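Local coordinates for protein fructose-1,6-bisphosphatase/inositol-1-monophosphatase (Thermotoga maritima, PDB 2P3N) that removes phosphate from inositol monophosphates and fructose 1,6-bisphosphate in a magnesium-dependent hydrolysis, working as a homotetramer, at residues 190-195 with 231-236; 118-123 with 181-186. All blocks are in the same frame, centred on the assembly; numbering follows the deposited sequence.

Interaction 1: 190-195 with 231-236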
loop_
_atom_site.group_PDB
_atom_site.type_symbol
_atom_site.label_atom_id
_atom_site.label_comp_id
_atom_site.label_asym_id
_atom_site.label_seq_id
_atom_site.Cartn_x
_atom_site.Cartn_y
_atom_site.Cartn_z
ATOM N N ASP A 190 3.270 -1.635 -24.424
ATOM C CA ASP A 190 3.225 -2.466 -25.615
ATOM C C ASP A 190 4.577 -2.968 -26.084
ATOM O O ASP A 190 4.679 -4.048 -26.660
ATOM C CB ASP A 190 2.485 -1.704 -26.713
ATOM C CG ASP A 190 1.037 -1.405 -26.323
ATOM O OD1 ASP A 190 0.262 -2.369 -26.122
ATOM O OD2 ASP A 190 0.673 -0.215 -26.200
ATOM N N PHE A 191 5.619 -2.192 -25.822
ATOM C CA PHE A 191 6.960 -2.602 -26.203
ATOM C C PHE A 191 8.009 -1.772 -25.484
ATOM O O PHE A 191 7.766 -0.616 -25.120
ATOM C CB PHE A 191 7.140 -2.515 -27.724
ATOM C CG PHE A 191 6.879 -1.148 -28.295
ATOM C CD1 PHE A 191 7.814 -0.128 -28.156
ATOM C CD2 PHE A 191 5.689 -0.879 -28.966
ATOM C CE1 PHE A 191 7.567 1.150 -28.678
ATOM C CE2 PHE A 191 5.427 0.395 -29.493
ATOM C CZ PHE A 191 6.366 1.410 -29.349
ATOM N N PHE A 192 9.172 -2.385 -25.271
ATOM C CA PHE A 192 10.287 -1.741 -24.585
ATOM C C PHE A 192 11.583 -2.062 -25.331
ATOM O O PHE A 192 11.838 -3.218 -25.691
ATOM C CB PHE A 192 10.351 -2.235 -23.125
ATOM C CG PHE A 192 11.507 -1.671 -22.326
ATOM C CD1 PHE A 192 11.729 -0.297 -22.253
ATOM C CD2 PHE A 192 12.381 -2.521 -21.651
ATOM C CE1 PHE A 192 12.807 0.218 -21.519
ATOM C CE2 PHE A 192 13.454 -2.016 -20.919
ATOM C CZ PHE A 192 13.668 -0.646 -20.853
ATOM N N VAL A 193 12.391 -1.028 -25.562
ATOM C CA VAL A 193 13.657 -1.169 -26.277
ATOM C C VAL A 193 14.838 -0.566 -25.513
ATOM O O VAL A 193 14.771 0.580 -25.058
ATOM C CB VAL A 193 13.560 -0.503 -27.664
ATOM C CG1 VAL A 193 12.495 -1.202 -28.497
ATOM C CG2 VAL A 193 13.204 0.963 -27.512
ATOM N N THR A 194 15.910 -1.349 -25.367
ATOM C CA THR A 194 17.112 -0.904 -24.656
ATOM C C THR A 194 18.347 -0.942 -25.544
ATOM O O THR A 194 18.348 -1.562 -26.609
ATOM C CB THR A 194 17.428 -1.763 -23.408
ATOM O OG1 THR A 194 17.708 -3.110 -23.806
ATOM C CG2 THR A 194 16.271 -1.758 -22.442
ATOM N N TRP A 195 19.410 -0.305 -25.067
ATOM C CA TRP A 195 20.652 -0.203 -25.817
ATOM C C TRP A 195 21.860 -0.205 -24.889
ATOM O O TRP A 195 21.939 0.591 -23.957
ATOM C CB TRP A 195 20.620 1.099 -26.612
ATOM C CG TRP A 195 21.431 1.095 -27.846
ATOM C CD1 TRP A 195 21.803 0.006 -28.580
ATOM C CD2 TRP A 195 21.875 2.246 -28.576
ATOM N NE1 TRP A 195 22.445 0.407 -29.730
ATOM C CE2 TRP A 195 22.503 1.776 -29.754
ATOM C CE3 TRP A 195 21.800 3.628 -28.352
ATOM C CZ2 TRP A 195 23.051 2.643 -30.712
ATOM C CZ3 TRP A 195 22.348 4.495 -29.307
ATOM C CH2 TRP A 195 22.962 3.995 -30.471
ATOM N N PHE A 231 17.982 -4.799 -27.017
ATOM C CA PHE A 231 16.765 -5.505 -26.633
ATOM C C PHE A 231 15.457 -4.863 -27.041
ATOM O O PHE A 231 15.247 -3.661 -26.877
ATOM C CB PHE A 231 16.760 -5.734 -25.123
ATOM C CG PHE A 231 17.554 -6.929 -24.696
ATOM C CD1 PHE A 231 17.012 -8.199 -24.788
ATOM C CD2 PHE A 231 18.851 -6.789 -24.234
ATOM C CE1 PHE A 231 17.744 -9.305 -24.426
ATOM C CE2 PHE A 231 19.588 -7.892 -23.873
ATOM C CZ PHE A 231 19.031 -9.156 -23.970
ATOM N N ILE A 232 14.575 -5.699 -27.573
ATOM C CA ILE A 232 13.262 -5.258 -28.001
ATOM C C ILE A 232 12.217 -6.162 -27.367
ATOM O O ILE A 232 12.110 -7.340 -27.722
ATOM C CB ILE A 232 13.109 -5.323 -29.548
ATOM C CG1 ILE A 232 14.177 -4.448 -30.217
ATOM C CG2 ILE A 232 11.703 -4.857 -29.961
ATOM C CD1 ILE A 232 14.153 -4.480 -31.733
ATOM N N PHE A 233 11.470 -5.613 -26.410
ATOM C CA PHE A 233 10.403 -6.355 -25.734
ATOM C C PHE A 233 9.077 -5.910 -26.343
ATOM O O PHE A 233 8.838 -4.710 -26.522
ATOM C CB PHE A 233 10.388 -6.062 -24.229
ATOM C CG PHE A 233 11.662 -6.434 -23.517
ATOM C CD1 PHE A 233 12.752 -5.569 -23.516
ATOM C CD2 PHE A 233 11.767 -7.646 -22.840
ATOM C CE1 PHE A 233 13.924 -5.908 -22.849
ATOM C CE2 PHE A 233 12.938 -7.995 -22.172
ATOM C CZ PHE A 233 14.018 -7.125 -22.175
ATOM N N SER A 234 8.208 -6.865 -26.654
ATOM C CA SER A 234 6.936 -6.508 -27.259
ATOM C C SER A 234 5.853 -7.559 -27.018
ATOM O O SER A 234 6.138 -8.670 -26.577
ATOM C CB SER A 234 7.139 -6.312 -28.768
ATOM O OG SER A 234 6.232 -5.366 -29.314
ATOM N N ASN A 235 4.607 -7.193 -27.304
ATOM C CA ASN A 235 3.484 -8.113 -27.160
ATOM C C ASN A 235 3.488 -9.134 -28.297
ATOM O O ASN A 235 2.622 -10.010 -28.357
ATOM C CB ASN A 235 2.154 -7.351 -27.177
ATOM C CG ASN A 235 2.070 -6.342 -28.307
ATOM O OD1 ASN A 235 2.721 -6.497 -29.342
ATOM N ND2 ASN A 235 1.250 -5.308 -28.121
ATOM N N GLY A 236 4.464 -9.012 -29.198
ATOM C CA GLY A 236 4.550 -9.924 -30.325
ATOM C C GLY A 236 3.504 -9.621 -31.384
ATOM O O GLY A 236 3.215 -10.464 -32.225
#
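Two neighbouring antiparallel strands in the five-stranded mixed sheet of the inositol monophosphatase fold make this contact, 191-195 running against 231-234 with their directions 173° apart. The pairs Phe192-Phe233 and Thr194-Phe231 are hydrogen-bonded, each twice. The straightest and shortest of these bonds joins Phe233 N to Phe192 O at 2.5 Å, the N-H entering in the carbonyl plane; Phe231 N reaches Thr194 O at 3.3 Å from above that carbonyl's plane. Val193-Ile232, a non-hydrogen-bonded pair, lies between them, and Phe191-Ser234, another, follows beyond Phe192-Phe233.

Side chains alternate between the two faces of the sheet, both mainly apolar. Phe192 packs on helix 177-185, and Phe233 on that helix and on 199-211. With CG anti to the backbone N (chi1 178°) in Phe192 and anti to the carbonyl carbon in Phe233, the rings lie side by side, 26° from parallel but slid so far that they barely overlap; the touch is Phe192 CD2 on Phe233 CD1 at 3.6 Å. Large apolar rings suit these places, spanning from the strands to Ala181, Val184, Ile202 and Val209. On the same face Thr194 OG1 sits at the edge of the Phe231 ring, 3.1 Å from Phe231 CB, and is buried without a polar partner. Val193 and Ile232 face helix 239-253, and their branched side chains suit extended backbone.

Where strand 191-195 begins and 231-234 ends, Asp190 and Asn235 lie alongside each other, and Ser138 OG bonds to both Asp190 OD1 and Asn235 ND2, while Asp190 OD2 takes Val147 N and Asn235 OD1 takes Leu237 N. Asp190 O receives two weak bonds, from Asn235 N at 3.2 Å and Ser234 OG at 3.3 Å.

Interaction 2: 118-123 with 181-186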
loop_
_atom_site.group_PDB
_atom_site.type_symbol
_atom_site.label_atom_id
_atom_site.label_comp_id
_atom_site.label_asym_id
_atom_site.label_seq_id
_atom_site.Cartn_x
_atom_site.Cartn_y
_atom_site.Cartn_z
ATOM N N GLU A 118 4.960 -3.857 -6.233
ATOM C CA GLU A 118 4.691 -4.645 -7.416
ATOM C C GLU A 118 5.759 -5.703 -7.540
ATOM O O GLU A 118 6.948 -5.394 -7.555
ATOM C CB GLU A 118 4.714 -3.761 -8.649
ATOM C CG GLU A 118 3.690 -2.652 -8.598
ATOM C CD GLU A 118 3.662 -1.840 -9.865
ATOM O OE1 GLU A 118 2.602 -1.232 -10.137
ATOM O OE2 GLU A 118 4.696 -1.808 -10.578
ATOM N N THR A 119 5.333 -6.957 -7.603
ATOM C CA THR A 119 6.264 -8.056 -7.742
ATOM C C THR A 119 5.854 -8.868 -8.963
ATOM O O THR A 119 4.865 -9.600 -8.945
ATOM C CB THR A 119 6.282 -8.984 -6.499
ATOM O OG1 THR A 119 6.392 -8.202 -5.300
ATOM C CG2 THR A 119 7.507 -9.916 -6.570
ATOM N N LEU A 120 6.630 -8.709 -10.028
ATOM C CA LEU A 120 6.398 -9.407 -11.273
ATOM C C LEU A 120 7.419 -10.537 -11.356
ATOM O O LEU A 120 8.598 -10.329 -11.090
ATOM C CB LEU A 120 6.560 -8.425 -12.435
ATOM C CG LEU A 120 5.610 -7.235 -12.272
ATOM C CD1 LEU A 120 6.338 -6.117 -11.562
ATOM C CD2 LEU A 120 5.113 -6.753 -13.622
ATOM N N TYR A 121 6.969 -11.740 -11.695
ATOM C CA TYR A 121 7.881 -12.873 -11.795
ATOM C C TYR A 121 7.414 -13.924 -12.783
ATOM O O TYR A 121 6.256 -13.953 -13.184
ATOM C CB TYR A 121 8.069 -13.535 -10.431
ATOM C CG TYR A 121 6.772 -13.882 -9.756
ATOM C CD1 TYR A 121 6.047 -12.918 -9.059
ATOM C CD2 TYR A 121 6.238 -15.162 -9.859
ATOM C CE1 TYR A 121 4.816 -13.220 -8.483
ATOM C CE2 TYR A 121 5.008 -15.477 -9.290
ATOM C CZ TYR A 121 4.304 -14.502 -8.606
ATOM O OH TYR A 121 3.088 -14.814 -8.059
ATOM N N ALA A 122 8.332 -14.798 -13.165
ATOM C CA ALA A 122 8.026 -15.868 -14.100
ATOM C C ALA A 122 9.073 -16.964 -14.034
ATOM O O ALA A 122 10.270 -16.689 -13.992
ATOM C CB ALA A 122 7.948 -15.321 -15.527
ATOM N N GLU A 123 8.608 -18.206 -13.994
ATOM C CA GLU A 123 9.485 -19.366 -13.998
ATOM C C GLU A 123 9.198 -19.998 -15.376
ATOM O O GLU A 123 8.085 -19.871 -15.902
ATOM C CB GLU A 123 9.122 -20.308 -12.851
ATOM C CG GLU A 123 10.104 -21.436 -12.634
ATOM C CD GLU A 123 9.898 -22.111 -11.295
ATOM O OE1 GLU A 123 8.732 -22.413 -10.954
ATOM O OE2 GLU A 123 10.899 -22.342 -10.582
ATOM N N ALA A 181 10.559 -3.795 -18.715
ATOM C CA ALA A 181 10.443 -5.011 -19.506
ATOM C C ALA A 181 9.276 -5.811 -18.965
ATOM O O ALA A 181 8.472 -6.346 -19.723
ATOM C CB ALA A 181 11.716 -5.823 -19.403
ATOM N N ALA A 182 9.195 -5.876 -17.636
ATOM C CA ALA A 182 8.139 -6.606 -16.927
ATOM C C ALA A 182 6.765 -5.993 -17.165
ATOM O O ALA A 182 5.756 -6.697 -17.162
ATOM C CB ALA A 182 8.438 -6.637 -15.440
ATOM N N TYR A 183 6.727 -4.683 -17.367
ATOM C CA TYR A 183 5.469 -4.016 -17.615
ATOM C C TYR A 183 4.852 -4.474 -18.930
ATOM O O TYR A 183 3.632 -4.476 -19.068
ATOM C CB TYR A 183 5.665 -2.498 -17.618
ATOM C CG TYR A 183 5.479 -1.858 -16.257
ATOM C CD1 TYR A 183 5.319 -2.642 -15.104
ATOM C CD2 TYR A 183 5.480 -0.474 -16.113
ATOM C CE1 TYR A 183 5.167 -2.057 -13.837
ATOM C CE2 TYR A 183 5.330 0.120 -14.860
ATOM C CZ TYR A 183 5.177 -0.674 -13.726
ATOM O OH TYR A 183 5.053 -0.084 -12.486
ATOM N N VAL A 184 5.680 -4.861 -19.898
ATOM C CA VAL A 184 5.132 -5.322 -21.170
ATOM C C VAL A 184 4.522 -6.694 -20.927
ATOM O O VAL A 184 3.480 -7.037 -21.488
ATOM C CB VAL A 184 6.215 -5.432 -22.303
ATOM C CG1 VAL A 184 7.182 -4.256 -22.243
ATOM C CG2 VAL A 184 6.945 -6.755 -22.217
ATOM N N GLY A 185 5.176 -7.475 -20.076
ATOM C CA GLY A 185 4.675 -8.798 -19.767
ATOM C C GLY A 185 3.337 -8.718 -19.060
ATOM O O GLY A 185 2.532 -9.636 -19.161
ATOM N N ALA A 186 3.097 -7.617 -18.344
ATOM C CA ALA A 186 1.850 -7.417 -17.600
ATOM C C ALA A 186 0.812 -6.661 -18.415
ATOM O O ALA A 186 -0.249 -6.331 -17.903
ATOM C CB ALA A 186 2.125 -6.663 -16.302
#
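Helix-on-sheet packing brings the last turn of helix 177-185 over strand 118-123, the axes crossing at 75° and 9.1 Å apart. The bump is Leu120. Its CG stands anti to the carbonyl carbon (chi1 -57°), and one branch, CD2, enters a shallow hollow between Ala182 on the helix and Ala186, four residues on and just beyond its end. Leu120 CD2 lies 3.8 Å from Ala182 CB and 4.0 Å from Ala186 CB, and it also meets the carbonyl oxygen of Ala182. Both walls are single methyl groups, so alanine suits these places: a small side chain lets the leucine tip come in close to the helix backbone. Tyr183 comes near from a further side, its ring edge turned to the leucine, with Tyr183 CD1 4.4 Å from Leu120 CD2.

Beyond Leu120 the meeting is polar and tip to tip. Glu118 stretches out beyond CG, crossing the tyrosine at about a right angle, and Tyr183 OH donates to Glu118 OE2 over 2.6 Å. The acceptor uses its syn lone pair and sits in the plane of the ring, while the carboxylate is turned 68° from that plane. The other oxygen, OE1, forms a salt bridge with Arg188, which would be expected to keep this buried acid ionised.

Phe130 of strand 127-130 lies against Glu118, Leu120 and Ala186, and Leu91 of a second subunit packs on Tyr183, so the contact lies against the adjoining strand and, at Tyr183, against the tetramer partner.

Overall arrangement
Helix 177-185 lies between the two sheets and joins the contacts: interaction 2 uses its side toward the seven-stranded sheet, interaction 1 the side toward the five-stranded one. Their centres are 13 Å apart, and they touch directly, with Phe192 CD2 3.7 Å from Ala181 N and Phe233 CB 4.0 Å from Val184 CG2. The helix and strand 191-195 follow each other in the chain, with residues 186-190 between them. Neither contact holds the metal: the side chain of Phe192 is about 13 Å from the bound magnesium. It is nearer the probable substrate site, about 4 Å from the side chain of Ala177, while that of Tyr183 is about 8 Å from Arg172's.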